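Long-range contacts in acyl-CoA dehydrogenase (Slackia heliotrinireducens, PDB 4RM7), which belongs to the acyl-CoA dehydrogenase family, with a beta-sheet middle domain between two helical domains and four chains in its assembly: residues A[151-156]-A[215-220]; A[75-80]-A[249-254]. All coordinates share one frame; numbering follows the deposited sequence.

Interaction 1 (A[151-156]-A[215-220])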
loop_
_atom_site.group_PDB
_atom_site.type_symbol
_atom_site.label_atom_id
_atom_site.label_comp_id
_atom_site.label_asym_id
_atom_site.label_seq_id
_atom_site.Cartn_x
_atom_site.Cartn_y
_atom_site.Cartn_z
ATOM N N LEU A 151 47.922 25.069 8.884
ATOM C CA LEU A 151 46.579 24.577 9.123
ATOM C C LEU A 151 46.321 23.437 8.156
ATOM O O LEU A 151 46.501 23.580 6.958
ATOM C CB LEU A 151 45.570 25.689 8.877
ATOM C CG LEU A 151 45.670 26.900 9.792
ATOM C CD1 LEU A 151 44.553 27.887 9.516
ATOM C CD2 LEU A 151 45.642 26.450 11.238
ATOM N N VAL A 152 45.912 22.298 8.685
ATOM C CA VAL A 152 45.752 21.110 7.871
ATOM C C VAL A 152 44.364 20.478 7.965
ATOM O O VAL A 152 43.850 20.254 9.046
ATOM C CB VAL A 152 46.819 20.081 8.247
ATOM C CG1 VAL A 152 46.520 19.491 9.609
ATOM C CG2 VAL A 152 46.917 19.005 7.190
HETATM N N MSE A 153 43.779 20.166 6.815
HETATM C CA MSE A 153 42.421 19.648 6.765
HETATM C C MSE A 153 42.378 18.157 6.416
HETATM O O MSE A 153 43.063 17.704 5.495
HETATM C CB MSE A 153 41.592 20.446 5.761
HETATM C CG MSE A 153 40.161 19.927 5.603
HETATM SE SE MSE A 153 39.108 20.850 4.219
HETATM C CE MSE A 153 38.663 22.492 5.176
ATOM N N ASN A 154 41.568 17.409 7.167
ATOM C CA ASN A 154 41.399 15.975 6.960
ATOM C C ASN A 154 39.947 15.578 7.116
ATOM O O ASN A 154 39.296 15.932 8.099
ATOM C CB ASN A 154 42.255 15.169 7.933
ATOM C CG ASN A 154 43.719 15.177 7.565
ATOM O OD1 ASN A 154 44.138 14.522 6.598
ATOM N ND2 ASN A 154 44.520 15.913 8.340
ATOM N N GLY A 155 39.446 14.838 6.135
ATOM C CA GLY A 155 38.057 14.434 6.110
ATOM C C GLY A 155 37.673 13.911 4.742
ATOM O O GLY A 155 38.475 13.935 3.810
ATOM N N THR A 156 36.438 13.434 4.632
ATOM C CA THR A 156 35.912 12.871 3.401
ATOM C C THR A 156 34.487 13.351 3.204
ATOM O O THR A 156 33.631 13.166 4.070
ATOM C CB THR A 156 35.923 11.336 3.409
ATOM O OG1 THR A 156 37.261 10.869 3.260
ATOM C CG2 THR A 156 35.103 10.788 2.253
ATOM N N VAL A 215 34.860 13.133 -2.213
ATOM C CA VAL A 215 36.099 13.892 -2.193
ATOM C C VAL A 215 36.829 13.687 -0.880
ATOM O O VAL A 215 36.285 13.963 0.189
ATOM C CB VAL A 215 35.850 15.401 -2.406
ATOM C CG1 VAL A 215 37.158 16.142 -2.386
ATOM C CG2 VAL A 215 35.130 15.642 -3.721
ATOM N N ARG A 216 38.063 13.205 -0.958
ATOM C CA ARG A 216 38.874 13.008 0.233
ATOM C C ARG A 216 39.880 14.141 0.361
ATOM O O ARG A 216 40.547 14.521 -0.608
ATOM C CB ARG A 216 39.598 11.659 0.184
ATOM C CG ARG A 216 40.211 11.190 1.520
ATOM C CD ARG A 216 41.543 10.443 1.317
ATOM N NE ARG A 216 41.649 9.854 -0.022
ATOM C CZ ARG A 216 42.784 9.436 -0.593
ATOM N NH1 ARG A 216 43.952 9.520 0.041
ATOM N NH2 ARG A 216 42.746 8.926 -1.817
ATOM N N PHE A 217 39.982 14.684 1.569
ATOM C CA PHE A 217 41.007 15.656 1.894
ATOM C C PHE A 217 42.075 14.970 2.754
ATOM O O PHE A 217 41.816 14.569 3.897
ATOM C CB PHE A 217 40.388 16.855 2.606
ATOM C CG PHE A 217 39.324 17.545 1.802
ATOM C CD1 PHE A 217 39.614 18.706 1.089
ATOM C CD2 PHE A 217 38.025 17.027 1.747
ATOM C CE1 PHE A 217 38.630 19.340 0.329
ATOM C CE2 PHE A 217 37.030 17.654 0.988
ATOM C CZ PHE A 217 37.335 18.813 0.272
ATOM N N ASP A 218 43.261 14.803 2.177
ATOM C CA ASP A 218 44.375 14.139 2.851
ATOM C C ASP A 218 45.459 15.156 3.194
ATOM O O ASP A 218 46.236 15.547 2.323
ATOM C CB ASP A 218 44.943 13.012 1.970
ATOM C CG ASP A 218 46.246 12.440 2.507
ATOM O OD1 ASP A 218 46.425 12.387 3.744
ATOM O OD2 ASP A 218 47.099 12.039 1.682
ATOM N N ASN A 219 45.502 15.564 4.464
ATOM C CA ASN A 219 46.380 16.641 4.949
ATOM C C ASN A 219 46.485 17.826 4.002
ATOM O O ASN A 219 47.551 18.110 3.489
ATOM C CB ASN A 219 47.791 16.117 5.237
ATOM C CG ASN A 219 47.836 15.199 6.437
ATOM O OD1 ASN A 219 47.329 15.538 7.500
ATOM N ND2 ASN A 219 48.429 14.019 6.267
ATOM N N VAL A 220 45.376 18.509 3.759
ATOM C CA VAL A 220 45.408 19.637 2.843
ATOM C C VAL A 220 45.690 20.936 3.581
ATOM O O VAL A 220 44.998 21.279 4.537
ATOM C CB VAL A 220 44.098 19.756 2.072
ATOM C CG1 VAL A 220 44.154 20.954 1.143
ATOM C CG2 VAL A 220 43.851 18.481 1.295
#
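An antiparallel strand pairing interrupted by a beta bulge joins Met153 to Val220 and Gly155 to Phe217, within the sheet of the acyl-CoA dehydrogenase middle domain. Both pairs are hydrogen-bonded, yet one residue, Asn154, separates them on one strand and two, Asp218 and Asn219, on the other. On the near side of the bulge, Met153 N reaches Val220 O at 2.8 Å and Val220 N returns to Met153 O at 3.0 Å. Beyond it, Gly155 N donates to Phe217 O over 3.3 Å, while Phe217 N meets Gly155 O at 2.8 Å.

The extra residue is accommodated where the chain turns its corner. Asn219 takes left-handed backbone angles (phi 40°), and its N-H is given not to a backbone carbonyl but to the side chain of Asn154, whose OD1 lies 2.7 Å from Asn219 N. The exchange is mutual, since Asn154 ND2 donates to Asn219 OD1 at 3.0 Å. The two amides are almost perpendicular, 89° apart: Asn219 OD1 lies in the amide plane of Asn154, whereas Asn154 ND2 stands above the carbonyl plane of Asn219. Two bonds thus fix the Asn154 amide and tie it to Asn219 across the bulge.

Met153, Phe217 and Val220 share one face of the sheet, where strand 168-175 contributes Leu169 and Val171 to the packing and Ile197 of strand 197-202 also touches Phe217 and Val220. Thr156 and Arg216 pair on the other face, with the arginine leading off to a cation-pi contact with Tyr198. In the Met-aromatic contact, selenomethionine Met153 runs alongside Phe217, CG anti to the backbone N (chi1 178°), and rests SE over the ring face, 3.8 Å from Phe217 CD1.

Interaction 2 (A[75-80]-A[249-254])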
loop_
_atom_site.group_PDB
_atom_site.type_symbol
_atom_site.label_atom_id
_atom_site.label_comp_id
_atom_site.label_asym_id
_atom_site.label_seq_id
_atom_site.Cartn_x
_atom_site.Cartn_y
_atom_site.Cartn_z
ATOM N N LEU A 75 7.856 27.581 -8.313
ATOM C CA LEU A 75 7.187 27.591 -9.606
ATOM C C LEU A 75 8.216 27.463 -10.733
ATOM O O LEU A 75 7.972 26.758 -11.716
ATOM C CB LEU A 75 6.346 28.858 -9.782
ATOM C CG LEU A 75 5.172 29.049 -8.818
ATOM C CD1 LEU A 75 4.516 30.413 -9.051
ATOM C CD2 LEU A 75 4.143 27.910 -8.944
ATOM N N VAL A 76 9.372 28.117 -10.579
ATOM C CA VAL A 76 10.409 28.062 -11.612
ATOM C C VAL A 76 10.917 26.629 -11.724
ATOM O O VAL A 76 10.898 26.041 -12.808
ATOM C CB VAL A 76 11.577 29.040 -11.328
ATOM C CG1 VAL A 76 12.776 28.718 -12.176
ATOM C CG2 VAL A 76 11.161 30.471 -11.594
ATOM N N ILE A 77 11.303 26.040 -10.598
ATOM C CA ILE A 77 11.837 24.675 -10.601
ATOM C C ILE A 77 10.827 23.619 -11.027
ATOM O O ILE A 77 11.160 22.728 -11.806
ATOM C CB ILE A 77 12.390 24.316 -9.236
ATOM C CG1 ILE A 77 13.573 25.227 -8.928
ATOM C CG2 ILE A 77 12.811 22.831 -9.185
ATOM C CD1 ILE A 77 13.823 25.390 -7.473
ATOM N N GLU A 78 9.588 23.723 -10.551
ATOM C CA GLU A 78 8.563 22.758 -10.957
ATOM C C GLU A 78 8.319 22.829 -12.474
ATOM O O GLU A 78 8.203 21.804 -13.133
ATOM C CB GLU A 78 7.253 22.982 -10.192
ATOM C CG GLU A 78 6.048 22.278 -10.799
ATOM C CD GLU A 78 4.697 22.708 -10.195
ATOM O OE1 GLU A 78 4.572 23.861 -9.741
ATOM O OE2 GLU A 78 3.745 21.888 -10.185
ATOM N N GLU A 79 8.279 24.035 -13.032
ATOM C CA GLU A 79 7.990 24.171 -14.450
ATOM C C GLU A 79 9.126 23.684 -15.351
ATOM O O GLU A 79 8.871 23.063 -16.383
ATOM C CB GLU A 79 7.646 25.624 -14.795
ATOM C CG GLU A 79 7.238 25.867 -16.270
ATOM C CD GLU A 79 6.014 25.047 -16.768
ATOM O OE1 GLU A 79 5.427 24.218 -16.026
ATOM O OE2 GLU A 79 5.630 25.245 -17.938
ATOM N N LEU A 80 10.374 23.949 -14.969
ATOM C CA LEU A 80 11.499 23.525 -15.794
ATOM C C LEU A 80 11.629 22.005 -15.741
ATOM O O LEU A 80 11.959 21.370 -16.738
ATOM C CB LEU A 80 12.798 24.201 -15.335
ATOM C CG LEU A 80 12.778 25.703 -15.613
ATOM C CD1 LEU A 80 14.033 26.346 -15.138
ATOM C CD2 LEU A 80 12.558 25.972 -17.102
ATOM N N THR A 249 13.983 20.203 -3.889
ATOM C CA THR A 249 14.000 18.828 -4.355
ATOM C C THR A 249 12.588 18.299 -4.570
ATOM O O THR A 249 12.306 17.590 -5.542
ATOM C CB THR A 249 14.754 17.939 -3.372
ATOM O OG1 THR A 249 16.142 18.231 -3.485
ATOM C CG2 THR A 249 14.552 16.487 -3.692
ATOM N N CYS A 250 11.682 18.684 -3.686
ATOM C CA CYS A 250 10.306 18.242 -3.825
ATOM C C CYS A 250 9.617 18.923 -5.014
ATOM O O CYS A 250 8.862 18.279 -5.744
ATOM C CB CYS A 250 9.544 18.462 -2.515
ATOM S SG CYS A 250 10.148 17.312 -1.216
ATOM N N ALA A 251 9.907 20.201 -5.236
ATOM C CA ALA A 251 9.403 20.885 -6.418
ATOM C C ALA A 251 9.906 20.208 -7.711
ATOM O O ALA A 251 9.162 20.083 -8.688
ATOM C CB ALA A 251 9.804 22.358 -6.385
ATOM N N ALA A 252 11.160 19.759 -7.712
ATOM C CA ALA A 252 11.690 19.035 -8.857
ATOM C C ALA A 252 10.972 17.706 -9.027
ATOM O O ALA A 252 10.657 17.308 -10.149
ATOM C CB ALA A 252 13.220 18.808 -8.723
ATOM N N ALA A 253 10.715 17.017 -7.919
ATOM C CA ALA A 253 10.053 15.719 -7.987
ATOM C C ALA A 253 8.637 15.870 -8.565
ATOM O O ALA A 253 8.191 15.081 -9.407
ATOM C CB ALA A 253 10.012 15.095 -6.631
ATOM N N LEU A 254 7.952 16.912 -8.114
ATOM C CA LEU A 254 6.599 17.203 -8.547
ATOM C C LEU A 254 6.571 17.489 -10.053
ATOM O O LEU A 254 5.739 16.973 -10.805
ATOM C CB LEU A 254 6.067 18.390 -7.762
ATOM C CG LEU A 254 4.777 19.042 -8.237
ATOM C CD1 LEU A 254 3.616 18.041 -8.188
ATOM C CD2 LEU A 254 4.500 20.294 -7.400
#
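The flat carboxylate of Glu78 carries Leu254 over one face, the methyl CD2 standing almost directly above OE2 at 3.3 Å from Leu254 CD2 to Glu78 OE2. At its charged end the group is held from outside this pair: OE2 forms a salt bridge with Arg299 of helix 282-311, and the side chain of Leu254 touches that same arginine. The contact is a helix-helix packing between the N-terminal and C-terminal helical domains of the acyl-CoA dehydrogenase fold, helix 70-84 lying against helix 234-270. The segments run in nearly the same direction, crossing at -33°, and their axes approach to 7.5 Å.

That closeness rests on alanine. With only a methyl at Ala251, pointing toward the partner, the backbones can come together until Glu78 CA and Ala251 CA are 5.0 Å apart. There Glu78 CA offers its hydrogen to Ala251 O, with 3.6 Å between the two heavy atoms. No conventional hydrogen bond links the two segments; the packing depends on shape, and all five residues that touch are buried.

Two longer side chains flank this close approach. Glu78 is extended, CG anti to the backbone N (chi1 165°), which carries its carboxylate across to Leu254. The salt bridge from Arg299 to OE2 probably offsets the burial of this acid and would favour its charged form. Ile77 serves the other flank with its shorter branch: CG2 lies 4.1 Å from Ala251 CB and equally far from Ala252 CB, and is nearer still to the backbone, at 3.8 Å from Ala252 N.

Interaction 1 is a joint inside one domain, interaction 2 a joint between two. Their centres are 35 Å apart and their nearest atoms about 19 Å, so neither touches the other. Along the chain they are nested: segment 75-80 comes first, then 151-156 and 215-220, and lastly 249-254. The first contact closes part of the middle-domain sheet, and the second encloses that whole domain in its loop by bringing the N-terminal and C-terminal helical domains together. Helix 234-270 is the next element after strand 212-221, reached through a connecting segment, and carries the chain from the sheet back to the buried helical centre.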